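Local structure of chitin elicitor-binding protein (Oryza sativa subsp. japonica, 5JCD) at residues 68-72 with 132-136. The protein binds chitin oligosaccharides through its LysM-containing ectodomain and helps to pass on the elicitor signal that starts plant defense responses. Numbering follows the deposited sequence.
Sequences FRCRC and LPCSC
C70 and C134 are joined by a disulfide, SG to SG at 2.1 Å, with a dihedral of 83° about the sulfur-sulfur bond. A chi1 of -180° carries C70 SG away from its own backbone N, to the side of the carbonyl carbon, where it meets C134 SG. C134 SG lies between its backbone N and carbonyl carbon (chi1 60°).

F68 packs beside this bridge. From CB the side chain leads through CG to a ring whose rim atoms CE1 and CZ make the closest contacts. CE1 lies 3.8 Å from C134 CB and 3.9 Å from C134 SG. That sulfur is at the ring edge, 5.3 Å from the ring centroid, a sulfur-aromatic contact. CZ, the tip, is 3.9 Å from L132 CB. P133 O also meets CZ, at the edge and near the ring plane. L132 CD1 lies over one face, offset toward the rim. With an alanine at F68 the ring would go, and L132 CB and C134 CB would probably face a gap beside the disulfide.

At the other end, C72 SG is 3.8 Å from C136 SG, but the two are not bonded to each other. C136 SG also lies 4.0 Å from C70 SG. The CB of S135 points away, and its OG hydrogen-bonds to T4 O.

No hydrogen bond joins the two segments, whose end-to-end directions differ by 65°. Strands 63-72 and 133-134 both pair with strand 76-79, so they share one mixed sheet without bonding to each other. One disulfide links strand 63-72 to segment 132-136, and F68 packs apolarly beside it. Two further disulfides carry C72 to C5 and C136 to C13. The link between the segments is thus covalent and apolar, and it probably depends little on polar pairing between them.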
# COMPACT_ATOMS: atom_id res chain seq x y z
N PHE A 68 -7.64 1.23 3.22
CA PHE A 68 -8.28 2.01 2.18
C PHE A 68 -9.23 1.15 1.38
O PHE A 68 -9.23 -0.06 1.49
CB PHE A 68 -7.23 2.66 1.26
CG PHE A 68 -6.29 1.68 0.61
CD1 PHE A 68 -6.60 1.09 -0.61
CD2 PHE A 68 -5.08 1.35 1.22
CE1 PHE A 68 -5.74 0.19 -1.19
CE2 PHE A 68 -4.22 0.45 0.64
CZ PHE A 68 -4.54 -0.13 -0.56
N ARG A 69 -10.03 1.80 0.55
CA ARG A 69 -10.92 1.10 -0.34
C ARG A 69 -10.21 0.66 -1.59
O ARG A 69 -9.62 1.46 -2.29
CB ARG A 69 -12.14 1.96 -0.68
CG ARG A 69 -13.41 1.14 -0.89
CD ARG A 69 -14.20 1.63 -2.08
NE ARG A 69 -14.46 3.07 -1.97
CZ ARG A 69 -15.02 3.81 -2.92
NH1 ARG A 69 -15.38 3.24 -4.06
NH2 ARG A 69 -15.22 5.10 -2.74
N CYS A 70 -10.22 -0.64 -1.83
CA CYS A 70 -9.65 -1.19 -3.04
C CYS A 70 -10.71 -1.38 -4.12
O CYS A 70 -11.83 -1.81 -3.84
CB CYS A 70 -9.00 -2.53 -2.73
SG CYS A 70 -8.24 -3.32 -4.16
N ARG A 71 -10.37 -1.03 -5.35
CA ARG A 71 -11.21 -1.34 -6.49
C ARG A 71 -10.47 -2.22 -7.48
O ARG A 71 -9.30 -1.96 -7.80
CB ARG A 71 -11.70 -0.08 -7.20
CG ARG A 71 -12.38 -0.37 -8.51
CD ARG A 71 -13.08 0.84 -9.13
NE ARG A 71 -13.67 0.50 -10.43
CZ ARG A 71 -14.96 0.56 -10.74
NH1 ARG A 71 -15.87 0.94 -9.83
NH2 ARG A 71 -15.36 0.23 -11.96
N CYS A 72 -11.14 -3.27 -7.94
CA CYS A 72 -10.57 -4.18 -8.93
C CYS A 72 -11.04 -3.75 -10.31
O CYS A 72 -12.19 -3.39 -10.49
CB CYS A 72 -10.98 -5.62 -8.63
SG CYS A 72 -10.20 -6.32 -7.15
N LEU A 132 -2.26 2.78 -5.04
CA LEU A 132 -1.70 1.78 -4.12
C LEU A 132 -2.18 0.37 -4.47
O LEU A 132 -3.36 0.14 -4.79
CB LEU A 132 -2.10 2.12 -2.68
CG LEU A 132 -1.73 3.55 -2.27
CD1 LEU A 132 -2.31 3.88 -0.93
CD2 LEU A 132 -0.20 3.68 -2.22
N PRO A 133 -1.25 -0.59 -4.41
CA PRO A 133 -1.58 -1.95 -4.83
C PRO A 133 -2.47 -2.70 -3.82
O PRO A 133 -2.29 -2.63 -2.60
CB PRO A 133 -0.20 -2.61 -4.94
CG PRO A 133 0.61 -1.90 -3.91
CD PRO A 133 0.10 -0.49 -3.83
N CYS A 134 -3.43 -3.43 -4.36
CA CYS A 134 -4.38 -4.15 -3.53
C CYS A 134 -5.05 -5.22 -4.35
O CYS A 134 -4.79 -5.36 -5.54
CB CYS A 134 -5.44 -3.19 -2.94
SG CYS A 134 -6.45 -2.28 -4.16
N SER A 135 -5.92 -5.98 -3.70
CA SER A 135 -6.72 -6.99 -4.36
C SER A 135 -7.90 -7.31 -3.48
O SER A 135 -7.89 -7.03 -2.27
CB SER A 135 -5.91 -8.26 -4.59
OG SER A 135 -6.69 -9.25 -5.24
N CYS A 136 -8.91 -7.91 -4.09
CA CYS A 136 -10.01 -8.43 -3.29
C CYS A 136 -10.12 -9.95 -3.49
O CYS A 136 -11.13 -10.55 -3.12
CB CYS A 136 -11.32 -7.73 -3.66
SG CYS A 136 -11.30 -5.89 -3.58